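Long-range contacts in chitinase (Thermococcus chitonophagus, PDB 5XSW), which probably hydrolyses chitin as an endochitinase, the deposited piece joining an N-terminal beta-sheet region to a largely helical domain that binds chitin sugars: residues D333-R338 with E369-V375; W326-E330 with I379-A383; L173-A179 with A211-W215. One frame throughout, in Å; residues are numbered along the deposited sequence.

Two of the three contacts build a glycan site from distant segments, and the third packs the helices behind it. Interactions 1 and 2 both pair helix 327-338 with helix 374-386 or the loop leading into it, at opposite ends of helix 327-338, and their centres lie about 11 Å apart. Interaction 1 reaches the sugars. In interaction 2 the side chain of Ile379 is about 13 Å, between nearest atoms, from a bound N-acetylglucosamine. Interaction 3, centred about 14 Å from interaction 1, forms another part of the pocket; the two are joined by Lys212 NZ to Gly372 O and Glu213 OE1 to His374 NE2, each 2.7 Å. Leu173 CD1 meets Ile381 CD1 at 3.9 Å, linking interactions 2 and 3.

Interaction 1 (D333-R338 with E369-V375); sequences DFGYNR and EGFGGHV. With NAG (2-acetamido-2-deoxy-beta-D-glucopyranose), chain C; NAG (2-acetamido-2-deoxy-beta-D-glucopyranose), chain D.
Asn337 lays its CB over the centre of the His374 ring, 3.7 Å from the centroid, in a CH-pi contact that leaves its amide stacked on the imidazole with the two planes only 14° apart. With CG anti to the backbone N (chi1 178°), the amide extends toward the loop, where OD1 accepts the backbone N-H of Phe371 at 2.9 Å. A side chain on Gly370 would collide with that same OD1. The rotation of His374 is fixed from its edges: ND1 donates to Asp333 OD2, which lies in the ring plane and is met on its syn side, at 2.6 Å, and NE2 is held by Glu213. Farther along the helix, the bent chain of Arg338 turns one face of its guanidinium to the CE2-CZ side of Phe371, NE of Arg338 lying 3.3 Å from Phe371 CE2. Its NH2 then donates almost straight (164°) to O7 of the chain D N-acetylglucosamine, a sugar also bound by Glu213 of the second subunit. Phe371 stacks on Phe371 of that subunit, while its own O accepts O6 of the chain C sugar at 2.8 Å. A helix end and a glycine-rich loop thus form one wall of a glycan-binding pocket at a subunit interface.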
loop_
_atom_site.group_PDB
_atom_site.type_symbol
_atom_site.label_atom_id
_atom_site.label_comp_id
_atom_site.label_asym_id
_atom_site.label_seq_id
_atom_site.Cartn_x
_atom_site.Cartn_y
_atom_site.Cartn_z
ATOM N N ASP A 333 1.926 -10.906 14.482
ATOM C CA ASP A 333 1.392 -9.694 15.096
ATOM C C ASP A 333 2.395 -8.519 15.000
ATOM O O ASP A 333 2.023 -7.384 14.754
ATOM C CB ASP A 333 1.073 -9.900 16.559
ATOM C CG ASP A 333 0.426 -8.693 17.154
ATOM O OD1 ASP A 333 -0.732 -8.440 16.778
ATOM O OD2 ASP A 333 1.068 -7.920 17.920
ATOM N N PHE A 334 3.665 -8.787 15.252
ATOM C CA PHE A 334 4.663 -7.717 15.095
ATOM C C PHE A 334 4.658 -7.119 13.670
ATOM O O PHE A 334 4.703 -5.908 13.497
ATOM C CB PHE A 334 6.073 -8.259 15.477
ATOM C CG PHE A 334 7.190 -7.248 15.286
ATOM C CD1 PHE A 334 7.335 -6.178 16.176
ATOM C CD2 PHE A 334 8.038 -7.368 14.222
ATOM C CE1 PHE A 334 8.375 -5.252 16.002
ATOM C CE2 PHE A 334 9.097 -6.487 14.045
ATOM C CZ PHE A 334 9.265 -5.412 14.929
ATOM N N GLY A 335 4.595 -7.975 12.658
ATOM C CA GLY A 335 4.580 -7.596 11.258
ATOM C C GLY A 335 3.302 -6.791 10.941
ATOM O O GLY A 335 3.252 -5.953 10.019
ATOM N N TYR A 336 2.239 -7.097 11.658
ATOM C CA TYR A 336 0.953 -6.395 11.410
ATOM C C TYR A 336 1.085 -4.969 11.858
ATOM O O TYR A 336 0.666 -4.031 11.149
ATOM C CB TYR A 336 -0.195 -7.043 12.167
ATOM C CG TYR A 336 -1.543 -6.365 11.842
ATOM C CD1 TYR A 336 -2.291 -6.774 10.755
ATOM C CD2 TYR A 336 -2.032 -5.362 12.660
ATOM C CE1 TYR A 336 -3.541 -6.195 10.461
ATOM C CE2 TYR A 336 -3.264 -4.745 12.388
ATOM C CZ TYR A 336 -3.995 -5.158 11.285
ATOM O OH TYR A 336 -5.209 -4.564 11.024
ATOM N N ASN A 337 1.692 -4.801 13.019
ATOM C CA ASN A 337 1.856 -3.442 13.580
ATOM C C ASN A 337 3.063 -2.663 12.977
ATOM O O ASN A 337 2.944 -1.472 12.676
ATOM C CB ASN A 337 2.022 -3.539 15.082
ATOM C CG ASN A 337 2.249 -2.169 15.758
ATOM O OD1 ASN A 337 3.243 -1.989 16.438
ATOM N ND2 ASN A 337 1.314 -1.204 15.552
ATOM N N ARG A 338 4.189 -3.330 12.747
ATOM C CA ARG A 338 5.408 -2.610 12.304
ATOM C C ARG A 338 5.766 -2.860 10.841
ATOM O O ARG A 338 6.663 -2.229 10.320
ATOM C CB ARG A 338 6.584 -2.991 13.201
ATOM C CG ARG A 338 6.473 -2.562 14.661
ATOM C CD ARG A 338 6.287 -1.062 14.959
ATOM N NE ARG A 338 7.164 -0.182 14.192
ATOM C CZ ARG A 338 8.428 0.108 14.483
ATOM N NH1 ARG A 338 9.014 -0.417 15.552
ATOM N NH2 ARG A 338 9.094 0.969 13.707
ATOM N N GLU A 369 8.278 -5.835 20.493
ATOM C CA GLU A 369 7.091 -5.410 21.193
ATOM C C GLU A 369 6.052 -4.790 20.262
ATOM O O GLU A 369 4.859 -4.918 20.483
ATOM C CB GLU A 369 7.433 -4.453 22.323
ATOM C CG GLU A 369 6.279 -4.278 23.280
ATOM C CD GLU A 369 6.716 -3.962 24.686
ATOM O OE1 GLU A 369 7.906 -3.674 24.881
ATOM O OE2 GLU A 369 5.860 -3.995 25.582
ATOM N N GLY A 370 6.519 -4.078 19.249
ATOM C CA GLY A 370 5.681 -3.126 18.535
ATOM C C GLY A 370 5.342 -1.865 19.343
ATOM O O GLY A 370 5.751 -1.731 20.477
ATOM N N PHE A 371 4.550 -0.953 18.788
ATOM C CA PHE A 371 4.138 0.233 19.572
ATOM C C PHE A 371 3.057 -0.061 20.591
ATOM O O PHE A 371 2.130 -0.810 20.291
ATOM C CB PHE A 371 3.628 1.341 18.634
ATOM C CG PHE A 371 4.718 1.936 17.752
ATOM C CD1 PHE A 371 5.824 2.541 18.327
ATOM C CD2 PHE A 371 4.642 1.867 16.375
ATOM C CE1 PHE A 371 6.845 3.080 17.537
ATOM C CE2 PHE A 371 5.653 2.400 15.578
ATOM C CZ PHE A 371 6.751 3.007 16.170
ATOM N N GLY A 372 3.161 0.546 21.777
ATOM C CA GLY A 372 2.089 0.473 22.772
ATOM C C GLY A 372 1.913 -0.939 23.310
ATOM O O GLY A 372 0.796 -1.360 23.616
ATOM N N GLY A 373 3.000 -1.707 23.394
ATOM C CA GLY A 373 2.924 -3.066 23.953
ATOM C C GLY A 373 2.041 -3.973 23.093
ATOM O O GLY A 373 1.413 -4.915 23.608
ATOM N N HIS A 374 2.069 -3.736 21.777
ATOM C CA HIS A 374 1.154 -4.389 20.843
ATOM C C HIS A 374 1.246 -5.927 20.933
ATOM O O HIS A 374 0.234 -6.602 21.109
ATOM C CB HIS A 374 1.459 -3.941 19.388
ATOM C CG HIS A 374 0.356 -4.232 18.416
ATOM N ND1 HIS A 374 0.102 -5.510 17.941
ATOM C CD2 HIS A 374 -0.529 -3.409 17.792
ATOM C CE1 HIS A 374 -0.870 -5.462 17.043
ATOM N NE2 HIS A 374 -1.288 -4.201 16.946
ATOM N N VAL A 375 2.453 -6.477 20.791
ATOM C CA VAL A 375 2.623 -7.942 20.749
ATOM C C VAL A 375 2.230 -8.629 22.095
ATOM O O VAL A 375 1.381 -9.520 22.094
ATOM C CB VAL A 375 4.078 -8.351 20.320
ATOM C CG1 VAL A 375 4.333 -9.893 20.517
ATOM C CG2 VAL A 375 4.254 -8.006 18.852
HETATM C C1 NAG C . -3.640 2.353 18.917
HETATM C C2 NAG C . -3.916 3.031 17.630
HETATM C C3 NAG C . -3.448 2.193 16.452
HETATM C C4 NAG C . -2.021 1.753 16.585
HETATM C C5 NAG C . -1.862 1.053 17.873
HETATM C C6 NAG C . -0.412 0.684 18.037
HETATM C C7 NAG C . -5.896 4.566 17.258
HETATM C C8 NAG C . -7.434 4.732 17.132
HETATM N N2 NAG C . -5.368 3.290 17.531
HETATM O O3 NAG C . -3.598 2.887 15.195
HETATM O O4 NAG C . -1.699 0.754 15.595
HETATM O O5 NAG C . -2.233 1.923 18.999
HETATM O O6 NAG C . -0.380 0.140 19.351
HETATM O O7 NAG C . -5.097 5.497 17.107
HETATM C C1 NAG D . 11.496 5.232 14.721
HETATM C C2 NAG D . 11.233 4.021 13.849
HETATM C C3 NAG D . 10.257 4.371 12.769
HETATM C C4 NAG D . 9.003 4.970 13.293
HETATM C C5 NAG D . 9.318 6.168 14.110
HETATM C C6 NAG D . 7.998 6.718 14.724
HETATM C C7 NAG D . 12.986 2.324 13.312
HETATM C C8 NAG D . 14.331 1.966 12.647
HETATM N N2 NAG D . 12.503 3.662 13.249
HETATM O O3 NAG D . 9.956 3.226 11.963
HETATM O O4 NAG D . 8.194 5.468 12.164
HETATM O O5 NAG D . 10.217 5.795 15.210
HETATM O O6 NAG D . 8.410 7.795 15.532
HETATM O O7 NAG D . 12.279 1.467 13.818
#

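Interaction 2 (W326-E330 with I379-A383); sequences WAETE and INITA
The indole of Trp326 has the backbone O of Ile379 over one face and the methyl CG2 of Thr382 at its edge, in plane, 4.0 Å from CZ3. Ala383 approaches obliquely, its CB 3.5 Å from CZ2, so the six-membered ring rests against a full turn of helix 374-386. Trp326 stands at the N-cap position of helix 327-338, and with CG anti to its carbonyl carbon (chi1 -77°) the ring is sent across to the neighbouring helix. Ile379 fills the angle between the ring and the first turn of helix 327-338. Its CG1 lies 3.9 Å from Trp326 CE3, and its CD1 slides past Thr329 to end 3.7 Å from CG2. The chi1 of -95° is well off a staggered position, which suggests a compromise among these neighbours. The aliphatic part of Glu330 also crosses Ile379 at about a right angle, CG being 4.1 Å from CG1. Without the indole, as with an alanine here, a gap would probably open beside Thr382 and Ala383, and Ile379 would be likely to turn more freely. Both threonines turn methyls to the contact, and their hydroxyls bond elsewhere, OG1 of Thr382 within its own helix to Val378 O and OG1 of Thr329 to Phe151 N; Phe205 of helix 203-214 touches both residues. The side-chain contacts are therefore apolar, with one backbone carbonyl over the indole, which implies that the two helices are fitted here by the shapes of a ring, an isoleucine and small methyl groups.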
loop_
_atom_site.group_PDB
_atom_site.type_symbol
_atom_site.label_atom_id
_atom_site.label_comp_id
_atom_site.label_asym_id
_atom_site.label_seq_id
_atom_site.Cartn_x
_atom_site.Cartn_y
_atom_site.Cartn_z
ATOM N N TRP A 326 4.478 -19.528 21.138
ATOM C CA TRP A 326 3.683 -18.433 20.547
ATOM C C TRP A 326 4.539 -17.674 19.506
ATOM O O TRP A 326 4.135 -16.597 19.029
ATOM C CB TRP A 326 3.187 -17.506 21.656
ATOM C CG TRP A 326 2.023 -18.032 22.439
ATOM C CD1 TRP A 326 2.065 -18.881 23.521
ATOM C CD2 TRP A 326 0.635 -17.753 22.207
ATOM N NE1 TRP A 326 0.784 -19.149 23.960
ATOM C CE2 TRP A 326 -0.109 -18.467 23.181
ATOM C CE3 TRP A 326 -0.047 -16.983 21.265
ATOM C CZ2 TRP A 326 -1.507 -18.427 23.239
ATOM C CZ3 TRP A 326 -1.431 -16.935 21.332
ATOM C CH2 TRP A 326 -2.146 -17.657 22.303
ATOM N N ALA A 327 5.711 -18.236 19.155
ATOM C CA ALA A 327 6.632 -17.559 18.248
ATOM C C ALA A 327 5.968 -17.091 16.919
ATOM O O ALA A 327 6.137 -15.944 16.559
ATOM C CB ALA A 327 7.824 -18.446 17.914
ATOM N N GLU A 328 5.259 -17.967 16.202
ATOM C CA GLU A 328 4.663 -17.598 14.946
ATOM C C GLU A 328 3.690 -16.395 15.126
ATOM O O GLU A 328 3.697 -15.402 14.349
ATOM C CB GLU A 328 3.919 -18.777 14.326
ATOM C CG GLU A 328 3.180 -18.353 13.028
ATOM C CD GLU A 328 2.483 -19.497 12.307
ATOM O OE1 GLU A 328 1.860 -20.345 13.005
ATOM O OE2 GLU A 328 2.507 -19.513 11.068
ATOM N N THR A 329 2.848 -16.513 16.131
ATOM C CA THR A 329 1.826 -15.480 16.426
ATOM C C THR A 329 2.509 -14.145 16.768
ATOM O O THR A 329 2.047 -13.077 16.366
ATOM C CB THR A 329 0.873 -15.942 17.573
ATOM O OG1 THR A 329 0.167 -17.124 17.116
ATOM C CG2 THR A 329 -0.153 -14.829 17.882
ATOM N N GLU A 330 3.587 -14.188 17.537
ATOM C CA GLU A 330 4.336 -12.980 17.839
ATOM C C GLU A 330 4.912 -12.294 16.562
ATOM O O GLU A 330 4.818 -11.067 16.422
ATOM C CB GLU A 330 5.526 -13.317 18.796
ATOM C CG GLU A 330 5.005 -13.681 20.201
ATOM C CD GLU A 330 6.095 -14.359 21.019
ATOM O OE1 GLU A 330 7.252 -13.931 20.909
ATOM O OE2 GLU A 330 5.795 -15.303 21.743
ATOM N N ILE A 379 -1.121 -11.101 22.308
ATOM C CA ILE A 379 -0.852 -12.506 22.640
ATOM C C ILE A 379 -1.495 -12.895 23.961
ATOM O O ILE A 379 -2.150 -13.949 24.050
ATOM C CB ILE A 379 0.689 -12.744 22.645
ATOM C CG1 ILE A 379 1.108 -13.270 21.270
ATOM C CG2 ILE A 379 1.100 -13.547 23.781
ATOM C CD1 ILE A 379 1.097 -12.252 20.231
ATOM N N ASN A 380 -1.369 -12.032 24.967
ATOM C CA ASN A 380 -2.018 -12.281 26.264
ATOM C C ASN A 380 -3.541 -12.388 26.144
ATOM O O ASN A 380 -4.169 -13.277 26.733
ATOM C CB ASN A 380 -1.649 -11.176 27.258
ATOM C CG ASN A 380 -0.168 -11.296 27.701
ATOM O OD1 ASN A 380 0.401 -12.406 27.799
ATOM N ND2 ASN A 380 0.472 -10.160 27.904
ATOM N N ILE A 381 -4.152 -11.496 25.379
ATOM C CA ILE A 381 -5.624 -11.553 25.263
ATOM C C ILE A 381 -6.067 -12.796 24.477
ATOM O O ILE A 381 -7.059 -13.457 24.851
ATOM C CB ILE A 381 -6.194 -10.236 24.614
ATOM C CG1 ILE A 381 -5.977 -9.074 25.583
ATOM C CG2 ILE A 381 -7.700 -10.363 24.283
ATOM C CD1 ILE A 381 -6.451 -7.675 25.029
ATOM N N THR A 382 -5.365 -13.124 23.397
ATOM C CA THR A 382 -5.702 -14.330 22.641
ATOM C C THR A 382 -5.631 -15.563 23.575
ATOM O O THR A 382 -6.542 -16.418 23.553
ATOM C CB THR A 382 -4.736 -14.529 21.432
ATOM O OG1 THR A 382 -4.759 -13.345 20.623
ATOM C CG2 THR A 382 -5.108 -15.727 20.530
ATOM N N ALA A 383 -4.537 -15.672 24.340
ATOM C CA ALA A 383 -4.359 -16.809 25.267
ATOM C C ALA A 383 -5.504 -16.836 26.307
ATOM O O ALA A 383 -6.082 -17.877 26.567
ATOM C CB ALA A 383 -2.979 -16.728 25.979
#

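Interaction 3 (L173-A179 with A211-W215); sequences LNLASSA and AKENW. With NDG (2-acetamido-2-deoxy-alpha-D-glucopyranose), chain B; NAG (2-acetamido-2-deoxy-beta-D-glucopyranose), chain C.
Leu173 settles on Trp215, its CD2 over the six-membered ring 4.1 Å from the centroid and 24° off the normal, a CH-pi contact. The motif is a type I' beta turn, Leu173 to Ala176, closed by Ala176 N to Leu173 O and set against the C-terminal end of helix 203-214, where Trp215 leaves the helix with positive phi. On this inner side the fit is tight. Ala176 CB reaches the edge of the indole, 3.7 Å from CH2, Ala179 CB comes in obliquely near CZ3, and Leu173 also touches Ala211.

The middle is polar yet buried. Asn174 holds ND2 above the same indole face that carries Leu173 CD2, and donates to Lys212 O at 3.2 Å, from above that carbonyl's plane, with a weak second bond to Ala211 O. Its OD1 accepts Lys212 NZ at 2.8 Å, nearly along the C=O axis (173°), so both ends of the amide are gripped and its flip is settled. The lysine leaves the helix pointing away from the turn; a bend at chi2 (60°) helps bring its tip back.

The loose side is the crest of the turn. There the exposed Leu175 lends its branch to the acetyl methyl of the alpha-sugar of chain B, and a water accepts from Asn174 N and, at a longer 3.2 Å, from Lys212 NZ, where it must share a proton. The grip on the sugars is firm and polar. The ammonium group also donates to O3 of that sugar at 2.9 Å and to Gly372 O, so one amine ties its helix to the turn, the 369-375 loop and the ligand. Beside it Glu213 serves the next sugar, chain C: the backbone O accepts N2 at 2.7 Å, and OE2 accepts the O4 hydroxyl at 2.6 Å.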
loop_
_atom_site.group_PDB
_atom_site.type_symbol
_atom_site.label_atom_id
_atom_site.label_comp_id
_atom_site.label_asym_id
_atom_site.label_seq_id
_atom_site.Cartn_x
_atom_site.Cartn_y
_atom_site.Cartn_z
ATOM N N LEU A 173 -5.060 -3.326 29.286
ATOM C CA LEU A 173 -5.258 -3.168 27.854
ATOM C C LEU A 173 -5.316 -1.685 27.586
ATOM O O LEU A 173 -6.193 -0.983 28.134
ATOM C CB LEU A 173 -6.581 -3.823 27.399
ATOM C CG LEU A 173 -7.125 -3.411 26.031
ATOM C CD1 LEU A 173 -6.130 -3.790 24.894
ATOM C CD2 LEU A 173 -8.471 -4.171 25.842
ATOM N N ASN A 174 -4.432 -1.201 26.710
ATOM C CA ASN A 174 -4.424 0.218 26.344
ATOM C C ASN A 174 -4.407 1.137 27.560
ATOM O O ASN A 174 -5.023 2.195 27.522
ATOM C CB ASN A 174 -5.622 0.547 25.451
ATOM C CG ASN A 174 -5.463 -0.073 24.077
ATOM O OD1 ASN A 174 -4.325 -0.366 23.696
ATOM N ND2 ASN A 174 -6.578 -0.310 23.344
ATOM N N LEU A 175 -3.734 0.660 28.606
ATOM C CA LEU A 175 -3.527 1.342 29.905
ATOM C C LEU A 175 -4.780 1.384 30.789
ATOM O O LEU A 175 -4.799 2.070 31.821
ATOM C CB LEU A 175 -3.018 2.762 29.706
ATOM C CG LEU A 175 -1.693 2.933 28.941
ATOM C CD1 LEU A 175 -1.264 4.402 29.010
ATOM C CD2 LEU A 175 -0.628 2.039 29.498
ATOM N N ALA A 176 -5.836 0.685 30.397
ATOM C CA ALA A 176 -6.998 0.601 31.290
ATOM C C ALA A 176 -6.704 -0.425 32.386
ATOM O O ALA A 176 -5.899 -1.341 32.190
ATOM C CB ALA A 176 -8.245 0.217 30.498
ATOM N N SER A 177 -7.348 -0.335 33.547
ATOM C CA SER A 177 -6.979 -1.287 34.606
ATOM C C SER A 177 -7.493 -2.694 34.325
ATOM O O SER A 177 -6.918 -3.691 34.800
ATOM C CB SER A 177 -7.524 -0.811 35.971
ATOM O OG SER A 177 -8.893 -0.467 35.824
ATOM N N SER A 178 -8.592 -2.791 33.573
ATOM C CA SER A 178 -9.136 -4.110 33.225
ATOM C C SER A 178 -10.074 -3.955 32.000
ATOM O O SER A 178 -10.391 -2.837 31.588
ATOM C CB SER A 178 -9.880 -4.702 34.407
ATOM O OG SER A 178 -11.059 -3.954 34.596
ATOM N N ALA A 179 -10.480 -5.065 31.399
ATOM C CA ALA A 179 -11.401 -4.980 30.270
ATOM C C ALA A 179 -12.269 -6.244 30.223
ATOM O O ALA A 179 -12.024 -7.190 30.948
ATOM C CB ALA A 179 -10.609 -4.804 28.942
ATOM N N ALA A 211 -9.150 -5.268 19.769
ATOM C CA ALA A 211 -9.222 -4.642 21.081
ATOM C C ALA A 211 -7.984 -3.703 21.289
ATOM O O ALA A 211 -8.095 -2.541 21.749
ATOM C CB ALA A 211 -9.291 -5.727 22.176
ATOM N N LYS A 212 -6.811 -4.225 20.934
ATOM C CA LYS A 212 -5.557 -3.450 21.033
ATOM C C LYS A 212 -5.601 -2.255 20.082
ATOM O O LYS A 212 -5.274 -1.112 20.488
ATOM C CB LYS A 212 -4.338 -4.357 20.729
ATOM C CG LYS A 212 -3.012 -3.571 20.611
ATOM C CD LYS A 212 -2.715 -2.820 21.934
ATOM C CE LYS A 212 -1.915 -1.554 21.662
ATOM N NZ LYS A 212 -1.684 -0.700 22.840
ATOM N N GLU A 213 -5.996 -2.489 18.839
ATOM C CA GLU A 213 -5.917 -1.433 17.798
ATOM C C GLU A 213 -6.866 -0.281 18.036
ATOM O O GLU A 213 -6.507 0.880 17.769
ATOM C CB GLU A 213 -6.216 -2.005 16.413
ATOM C CG GLU A 213 -5.049 -2.913 15.908
ATOM C CD GLU A 213 -3.785 -2.146 15.563
ATOM O OE1 GLU A 213 -2.806 -2.849 15.192
ATOM O OE2 GLU A 213 -3.794 -0.868 15.577
ATOM N N ASN A 214 -8.100 -0.581 18.473
ATOM C CA ASN A 214 -9.089 0.507 18.633
ATOM C C ASN A 214 -10.259 0.122 19.509
ATOM O O ASN A 214 -11.385 0.553 19.261
ATOM C CB ASN A 214 -9.575 0.925 17.216
ATOM C CG ASN A 214 -10.395 2.235 17.173
ATOM O OD1 ASN A 214 -10.369 3.057 18.093
ATOM N ND2 ASN A 214 -11.149 2.413 16.062
ATOM N N TRP A 215 -10.000 -0.708 20.509
ATOM C CA TRP A 215 -11.049 -1.081 21.465
ATOM C C TRP A 215 -12.268 -1.627 20.706
ATOM O O TRP A 215 -13.387 -1.426 21.134
ATOM C CB TRP A 215 -11.472 0.154 22.315
ATOM C CG TRP A 215 -10.566 0.487 23.455
ATOM C CD1 TRP A 215 -9.530 1.442 23.451
ATOM C CD2 TRP A 215 -10.521 -0.139 24.756
ATOM N NE1 TRP A 215 -8.955 1.486 24.698
ATOM C CE2 TRP A 215 -9.514 0.521 25.507
ATOM C CE3 TRP A 215 -11.262 -1.165 25.372
ATOM C CZ2 TRP A 215 -9.230 0.198 26.849
ATOM C CZ3 TRP A 215 -10.982 -1.482 26.723
ATOM C CH2 TRP A 215 -9.938 -0.829 27.430
HETATM C C1 NDG B . -3.998 3.662 24.099
HETATM C C2 NDG B . -2.844 2.830 23.550
HETATM C C3 NDG B . -2.710 2.939 22.067
HETATM C C4 NDG B . -4.002 2.732 21.297
HETATM C C5 NDG B . -5.106 3.631 21.865
HETATM C C6 NDG B . -6.481 3.248 21.337
HETATM C C7 NDG B . -0.887 2.433 25.055
HETATM C C8 NDG B . 0.466 2.902 25.701
HETATM O O5 NDG B . -5.237 3.460 23.295
HETATM O O3 NDG B . -1.745 1.937 21.660
HETATM O O4 NDG B . -3.858 3.262 19.979
HETATM O O6 NDG B . -7.461 4.203 21.764
HETATM O O7 NDG B . -1.329 1.312 25.224
HETATM N N2 NDG B . -1.622 3.302 24.190
HETATM O O1 NDG B . -3.714 4.990 23.979
HETATM C C1 NAG C . -3.640 2.353 18.917
HETATM C C2 NAG C . -3.916 3.031 17.630
HETATM C C3 NAG C . -3.448 2.193 16.452
HETATM C C4 NAG C . -2.021 1.753 16.585
HETATM C C5 NAG C . -1.862 1.053 17.873
HETATM C C6 NAG C . -0.412 0.684 18.037
HETATM C C7 NAG C . -5.896 4.566 17.258
HETATM C C8 NAG C . -7.434 4.732 17.132
HETATM N N2 NAG C . -5.368 3.290 17.531
HETATM O O3 NAG C . -3.598 2.887 15.195
HETATM O O4 NAG C . -1.699 0.754 15.595
HETATM O O5 NAG C . -2.233 1.923 18.999
HETATM O O6 NAG C . -0.380 0.140 19.351
HETATM O O7 NAG C . -5.097 5.497 17.107
HETATM O O HOH W 1 -2.077 -2.364 25.531
#